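Local coordinates for protein 1,3-alpha-isomaltosidase (PDB 5X3I) that hydrolyses the alpha-1,3-glucosidic linkages of cyclobis-(1-6)-alpha-nigerosyl, a cyclic tetrasaccharide made from starch outside the cell, to yield isomaltose inside it, at residues V328-I342 / I387-F401. The protein carries 1 engineered substitution. Residues are numbered along the deposited sequence; the frame is centred on the assembly and turned at random.
With GOL (glycerol), chain N.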
loop_
_atom_site.group_PDB
_atom_site.type_symbol
_atom_site.label_atom_id
_atom_site.label_comp_id
_atom_site.label_asym_id
_atom_site.label_seq_id
_atom_site.Cartn_x
_atom_site.Cartn_y
_atom_site.Cartn_z
ATOM N N VAL A 328 5.733 21.114 14.334
ATOM C CA VAL A 328 5.049 19.910 13.918
ATOM C C VAL A 328 3.572 20.233 13.709
ATOM O O VAL A 328 2.969 20.928 14.516
ATOM C CB VAL A 328 5.230 18.769 14.947
ATOM C CG1 VAL A 328 4.899 19.257 16.359
ATOM C CG2 VAL A 328 4.383 17.583 14.572
ATOM N N GLY A 329 3.011 19.781 12.590
ATOM C CA GLY A 329 1.615 20.030 12.288
ATOM C C GLY A 329 0.628 18.917 12.607
ATOM O O GLY A 329 -0.562 19.175 12.709
ATOM N N ALA A 330 1.104 17.687 12.773
ATOM C CA ALA A 330 0.221 16.578 13.125
ATOM C C ALA A 330 0.926 15.502 13.944
ATOM O O ALA A 330 2.085 15.207 13.711
ATOM C CB ALA A 330 -0.370 15.954 11.880
ATOM N N VAL A 331 0.211 14.895 14.876
ATOM C CA VAL A 331 0.742 13.729 15.570
ATOM C C VAL A 331 -0.161 12.534 15.302
ATOM O O VAL A 331 -1.387 12.635 15.365
ATOM C CB VAL A 331 0.892 13.957 17.095
ATOM C CG1 VAL A 331 -0.457 14.222 17.760
ATOM C CG2 VAL A 331 1.613 12.771 17.756
ATOM N N VAL A 332 0.465 11.418 14.953
ATOM C CA VAL A 332 -0.227 10.164 14.774
ATOM C C VAL A 332 -0.067 9.319 16.036
ATOM O O VAL A 332 1.044 9.113 16.498
ATOM C CB VAL A 332 0.315 9.374 13.549
ATOM C CG1 VAL A 332 -0.424 8.084 13.396
ATOM C CG2 VAL A 332 0.224 10.206 12.254
ATOM N N ILE A 333 -1.163 8.832 16.589
ATOM C CA ILE A 333 -1.058 7.925 17.720
ATOM C C ILE A 333 -1.498 6.529 17.300
ATOM O O ILE A 333 -2.685 6.275 17.108
ATOM C CB ILE A 333 -1.917 8.385 18.918
ATOM C CG1 ILE A 333 -1.725 9.884 19.196
ATOM C CG2 ILE A 333 -1.574 7.563 20.151
ATOM C CD1 ILE A 333 -2.686 10.445 20.277
ATOM N N GLU A 334 -0.536 5.625 17.167
ATOM C CA GLU A 334 -0.871 4.263 16.780
ATOM C C GLU A 334 -1.396 3.403 17.912
ATOM O O GLU A 334 -2.448 2.783 17.749
ATOM C CB GLU A 334 0.328 3.562 16.133
ATOM C CG GLU A 334 0.670 4.089 14.761
ATOM C CD GLU A 334 1.474 3.088 13.940
ATOM O OE1 GLU A 334 1.389 3.118 12.699
ATOM O OE2 GLU A 334 2.202 2.287 14.553
ATOM N N ALA A 335 -0.725 3.347 19.066
ATOM C CA ALA A 335 -1.396 2.569 20.081
ATOM C C ALA A 335 -2.044 3.514 21.055
ATOM O O ALA A 335 -1.504 3.813 22.129
ATOM C CB ALA A 335 -0.394 1.686 20.798
ATOM N N TRP A 336 -3.287 3.843 20.729
ATOM C CA TRP A 336 -4.143 4.641 21.583
ATOM C C TRP A 336 -5.236 3.851 22.232
ATOM O O TRP A 336 -5.893 4.350 23.134
ATOM C CB TRP A 336 -4.777 5.758 20.767
ATOM C CG TRP A 336 -5.685 5.241 19.685
ATOM C CD1 TRP A 336 -5.319 4.821 18.434
ATOM C CD2 TRP A 336 -7.104 5.090 19.754
ATOM N NE1 TRP A 336 -6.428 4.427 17.721
ATOM C CE2 TRP A 336 -7.537 4.585 18.505
ATOM C CE3 TRP A 336 -8.059 5.344 20.741
ATOM C CZ2 TRP A 336 -8.873 4.332 18.226
ATOM C CZ3 TRP A 336 -9.390 5.091 20.458
ATOM C CH2 TRP A 336 -9.782 4.592 19.214
ATOM N N SER A 337 -5.406 2.602 21.803
ATOM C CA SER A 337 -6.692 1.955 22.009
ATOM C C SER A 337 -6.607 0.814 23.001
ATOM O O SER A 337 -5.534 0.479 23.470
ATOM C CB SER A 337 -7.261 1.435 20.676
ATOM O OG SER A 337 -6.669 0.204 20.267
ATOM N N ASP A 338 -7.753 0.198 23.270
ATOM C CA ASP A 338 -7.834 -0.974 24.133
ATOM C C ASP A 338 -7.124 -2.192 23.542
ATOM O O ASP A 338 -7.049 -3.230 24.177
ATOM C CB ASP A 338 -9.298 -1.324 24.446
ATOM C CG ASP A 338 -10.143 -1.605 23.194
ATOM O OD1 ASP A 338 -9.602 -1.849 22.099
ATOM O OD2 ASP A 338 -11.375 -1.578 23.322
ATOM N N GLU A 339 -6.664 -2.073 22.303
ATOM C CA GLU A 339 -6.047 -3.182 21.588
ATOM C C GLU A 339 -6.990 -4.379 21.499
ATOM O O GLU A 339 -6.549 -5.508 21.377
ATOM C CB GLU A 339 -4.720 -3.609 22.238
ATOM C CG GLU A 339 -3.634 -2.536 22.255
ATOM C CD GLU A 339 -3.280 -2.020 20.865
ATOM O OE1 GLU A 339 -3.572 -2.705 19.861
ATOM O OE2 GLU A 339 -2.700 -0.923 20.777
ATOM N N GLN A 340 -8.291 -4.125 21.546
ATOM C CA GLN A 340 -9.232 -5.191 21.296
ATOM C C GLN A 340 -10.098 -4.808 20.102
ATOM O O GLN A 340 -9.812 -5.229 18.993
ATOM C CB GLN A 340 -10.059 -5.492 22.555
ATOM C CG GLN A 340 -9.195 -6.106 23.667
ATOM C CD GLN A 340 -9.976 -6.647 24.856
ATOM O OE1 GLN A 340 -11.197 -6.753 24.833
ATOM N NE2 GLN A 340 -9.253 -6.987 25.912
ATOM N N GLY A 341 -11.049 -3.946 20.303
ATOM C CA GLY A 341 -11.809 -3.417 19.216
ATOM C C GLY A 341 -11.159 -2.318 18.393
ATOM O O GLY A 341 -11.563 -2.098 17.313
ATOM N N ILE A 342 -10.168 -1.637 18.964
ATOM C CA ILE A 342 -9.462 -0.556 18.322
ATOM C C ILE A 342 -10.424 0.553 17.927
ATOM O O ILE A 342 -10.310 1.128 16.885
ATOM C CB ILE A 342 -8.629 -0.996 17.104
ATOM C CG1 ILE A 342 -8.150 -2.437 17.215
ATOM C CG2 ILE A 342 -7.461 -0.070 16.862
ATOM C CD1 ILE A 342 -7.132 -2.722 18.277
ATOM N N ILE A 387 -1.643 21.700 16.452
ATOM C CA ILE A 387 -1.271 20.340 16.076
ATOM C C ILE A 387 -2.507 19.457 15.935
ATOM O O ILE A 387 -3.330 19.400 16.848
ATOM C CB ILE A 387 -0.320 19.724 17.116
ATOM C CG1 ILE A 387 0.913 20.613 17.309
ATOM C CG2 ILE A 387 0.079 18.311 16.712
ATOM C CD1 ILE A 387 1.809 20.192 18.462
ATOM N N LYS A 388 -2.649 18.811 14.779
ATOM C CA LYS A 388 -3.737 17.857 14.523
ATOM C C LYS A 388 -3.467 16.463 15.100
ATOM O O LYS A 388 -2.323 16.078 15.322
ATOM C CB LYS A 388 -4.015 17.753 13.021
ATOM C CG LYS A 388 -4.276 19.095 12.348
ATOM C CD LYS A 388 -5.438 19.843 13.007
ATOM C CE LYS A 388 -5.692 21.174 12.299
ATOM N NZ LYS A 388 -6.979 21.768 12.718
ATOM N N VAL A 389 -4.536 15.722 15.355
ATOM C CA VAL A 389 -4.413 14.424 15.978
ATOM C C VAL A 389 -5.018 13.339 15.078
ATOM O O VAL A 389 -6.174 13.435 14.652
ATOM C CB VAL A 389 -5.077 14.403 17.355
ATOM C CG1 VAL A 389 -5.014 13.018 17.962
ATOM C CG2 VAL A 389 -4.425 15.451 18.291
ATOM N N ILE A 390 -4.208 12.331 14.794
ATOM C CA ILE A 390 -4.576 11.231 13.905
ATOM C C ILE A 390 -4.530 9.909 14.668
ATOM O O ILE A 390 -3.519 9.591 15.281
ATOM C CB ILE A 390 -3.624 11.131 12.692
ATOM C CG1 ILE A 390 -3.414 12.495 12.029
ATOM C CG2 ILE A 390 -4.105 10.041 11.705
ATOM C CD1 ILE A 390 -4.650 13.061 11.437
ATOM N N LEU A 391 -5.617 9.148 14.626
ATOM C CA LEU A 391 -5.697 7.868 15.332
ATOM C C LEU A 391 -5.607 6.661 14.379
ATOM O O LEU A 391 -6.234 6.643 13.330
ATOM C CB LEU A 391 -6.995 7.789 16.134
ATOM C CG LEU A 391 -7.186 8.854 17.223
ATOM C CD1 LEU A 391 -8.489 8.606 17.977
ATOM C CD2 LEU A 391 -5.992 8.901 18.165
ATOM N N TRP A 392 -4.841 5.659 14.780
ATOM C CA TRP A 392 -4.643 4.437 14.002
ATOM C C TRP A 392 -5.913 3.599 13.918
ATOM O O TRP A 392 -6.687 3.533 14.866
ATOM C CB TRP A 392 -3.512 3.624 14.629
ATOM C CG TRP A 392 -3.046 2.373 13.913
ATOM C CD1 TRP A 392 -2.113 2.293 12.917
ATOM C CD2 TRP A 392 -3.423 1.025 14.213
ATOM N NE1 TRP A 392 -1.915 0.983 12.558
ATOM C CE2 TRP A 392 -2.705 0.184 13.340
ATOM C CE3 TRP A 392 -4.308 0.449 15.126
ATOM C CZ2 TRP A 392 -2.849 -1.201 13.351
ATOM C CZ3 TRP A 392 -4.446 -0.926 15.139
ATOM C CH2 TRP A 392 -3.722 -1.735 14.253
ATOM N N GLN A 393 -6.094 2.952 12.771
ATOM C CA GLN A 393 -7.208 2.060 12.513
ATOM C C GLN A 393 -6.756 0.841 11.710
ATOM O O GLN A 393 -5.773 0.901 10.965
ATOM C CB GLN A 393 -8.313 2.781 11.749
ATOM C CG GLN A 393 -9.068 3.804 12.554
ATOM C CD GLN A 393 -10.002 3.147 13.542
ATOM O OE1 GLN A 393 -11.061 2.654 13.172
ATOM N NE2 GLN A 393 -9.600 3.120 14.801
ATOM N N ILE A 394 -7.489 -0.253 11.884
ATOM C CA ILE A 394 -7.300 -1.475 11.118
ATOM C C ILE A 394 -8.692 -2.035 10.792
ATOM O O ILE A 394 -9.580 -1.979 11.625
ATOM C CB ILE A 394 -6.431 -2.497 11.913
ATOM C CG1 ILE A 394 -6.079 -3.724 11.066
ATOM C CG2 ILE A 394 -7.104 -2.894 13.220
ATOM C CD1 ILE A 394 -4.920 -3.501 10.123
ATOM N N PRO A 395 -8.892 -2.578 9.577
ATOM C CA PRO A 395 -10.234 -3.081 9.257
ATOM C C PRO A 395 -10.400 -4.545 9.645
ATOM O O PRO A 395 -10.620 -5.392 8.773
ATOM C CB PRO A 395 -10.311 -2.910 7.742
ATOM C CG PRO A 395 -8.888 -3.149 7.303
ATOM C CD PRO A 395 -8.010 -2.587 8.397
ATOM N N LEU A 396 -10.269 -4.824 10.935
ATOM C CA LEU A 396 -10.321 -6.177 11.471
ATOM C C LEU A 396 -10.976 -6.182 12.841
ATOM O O LEU A 396 -10.714 -5.303 13.658
ATOM C CB LEU A 396 -8.919 -6.773 11.583
ATOM C CG LEU A 396 -8.164 -7.019 10.279
ATOM C CD1 LEU A 396 -6.713 -7.404 10.554
ATOM C CD2 LEU A 396 -8.882 -8.089 9.480
ATOM N N GLN A 397 -11.805 -7.185 13.079
ATOM C CA GLN A 397 -12.441 -7.390 14.363
ATOM C C GLN A 397 -11.927 -8.677 14.998
ATOM O O GLN A 397 -12.252 -9.766 14.536
ATOM C CB GLN A 397 -13.951 -7.451 14.200
ATOM C CG GLN A 397 -14.714 -7.457 15.501
ATOM C CD GLN A 397 -14.693 -6.094 16.172
ATOM O OE1 GLN A 397 -14.409 -5.096 15.532
ATOM N NE2 GLN A 397 -14.977 -6.059 17.462
ATOM N N LYS A 398 -11.147 -8.536 16.065
ATOM C CA LYS A 398 -10.530 -9.670 16.741
ATOM C C LYS A 398 -11.568 -10.665 17.237
ATOM O O LYS A 398 -12.582 -10.285 17.816
ATOM C CB LYS A 398 -9.670 -9.203 17.912
ATOM C CG LYS A 398 -8.421 -8.441 17.517
ATOM C CD LYS A 398 -7.519 -8.251 18.716
ATOM C CE LYS A 398 -6.300 -7.427 18.375
ATOM N NZ LYS A 398 -5.406 -7.248 19.536
ATOM N N THR A 399 -11.345 -11.931 16.918
ATOM C CA THR A 399 -12.179 -13.026 17.397
ATOM C C THR A 399 -11.618 -13.813 18.586
ATOM O O THR A 399 -12.274 -14.709 19.093
ATOM C CB THR A 399 -12.441 -14.008 16.266
ATOM O OG1 THR A 399 -11.188 -14.433 15.721
ATOM C CG2 THR A 399 -13.240 -13.323 15.186
ATOM N N GLU A 400 -10.411 -13.481 19.026
ATOM C CA GLU A 400 -9.715 -14.299 20.015
ATOM C C GLU A 400 -10.239 -14.097 21.435
ATOM O O GLU A 400 -9.832 -14.796 22.354
ATOM C CB GLU A 400 -8.212 -14.021 19.971
ATOM C CG GLU A 400 -7.820 -12.697 20.582
ATOM C CD GLU A 400 -6.554 -12.126 19.981
ATOM O OE1 GLU A 400 -6.544 -11.863 18.760
ATOM O OE2 GLU A 400 -5.572 -11.940 20.728
ATOM N N PHE A 401 -11.137 -13.140 21.622
ATOM C CA PHE A 401 -11.696 -12.893 22.942
ATOM C C PHE A 401 -13.106 -13.435 23.060
ATOM O O PHE A 401 -13.917 -13.266 22.160
ATOM C CB PHE A 401 -11.677 -11.399 23.254
ATOM C CG PHE A 401 -10.305 -10.817 23.283
ATOM C CD1 PHE A 401 -9.525 -10.919 24.417
ATOM C CD2 PHE A 401 -9.786 -10.183 22.173
ATOM C CE1 PHE A 401 -8.260 -10.390 24.446
ATOM C CE2 PHE A 401 -8.522 -9.649 22.198
ATOM C CZ PHE A 401 -7.756 -9.753 23.335
HETATM C C1 GOL N . 0.789 0.297 9.834
HETATM O O1 GOL N . 0.533 0.653 11.172
HETATM C C2 GOL N . 2.256 -0.056 9.639
HETATM O O2 GOL N . 2.470 -0.008 8.282
HETATM C C3 GOL N . 3.142 0.864 10.506
HETATM O O3 GOL N . 3.210 2.167 10.055
HETATM O O HOH W 1 -3.573 -4.974 18.969
HETATM O O HOH W 2 -10.773 -5.638 16.530
HETATM O O HOH W 3 -10.907 -2.556 14.595
HETATM O O HOH W 4 -14.307 -2.344 16.128
HETATM O O HOH W 5 -9.696 -0.072 13.924
#
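Strands 330-333 and 388-393 pair in parallel as the second and third strands of the family 31 TIM barrel, and the loops that follow them stay in touch at the catalytic end. Five backbone hydrogen bonds tie the strands, from Lys388 N to Gly329 O through to Trp392 N on Ile333 O (3.2 Å). Val331, Ile333, Val389 and Leu391 share one face of the sheet; strand 302-304 flanks 330-333 on its other edge.

Past the strands, the indole of Trp336 folds back over Leu391. CB of Leu391 sits over the five-membered ring, 4.0 Å from its centroid, a CH-pi contact, while Ser337 CB covers the opposite face. CG of Trp336 stands between backbone N and carbonyl carbon (chi1 64°), which turns NE1 to Trp392 O. That bond is 3.0 Å long, nearly straight and on a lone pair. Gln393 NE2 also donates to Trp392 O and reaches across to Ile342 O (3.0 Å); Arg456 holds its OE1. Were Trp336 an alanine, Trp392 O would probably lose the NE1 donor, and Leu391 the indole face it packs on.

The ring edge of Trp392 meets Ile342 CG2 (3.6 Å from CZ3), and NE1 donates to O1 of a glycerol, probably from the crystallisation liquor, at 2.8 Å. That same O1 donates to Glu334 OE1. Farther out, Lys398 runs extended to give NZ to Glu339 O (2.8 Å), and the amide of Gln340 stacks on Phe401, planes 17° apart.

Trp392 also touches Ala471, the engineered replacement of the probable nucleophile, and the glycerol is also hydrogen-bonded to Asp536, the probable proton donor. Strand pairing and Ile342 thus place a polar indole edge in the active-site pocket, beside the Glu334 carboxylate held by Lys469 and Asn306, consistent with a place where sugar hydroxyls could bind.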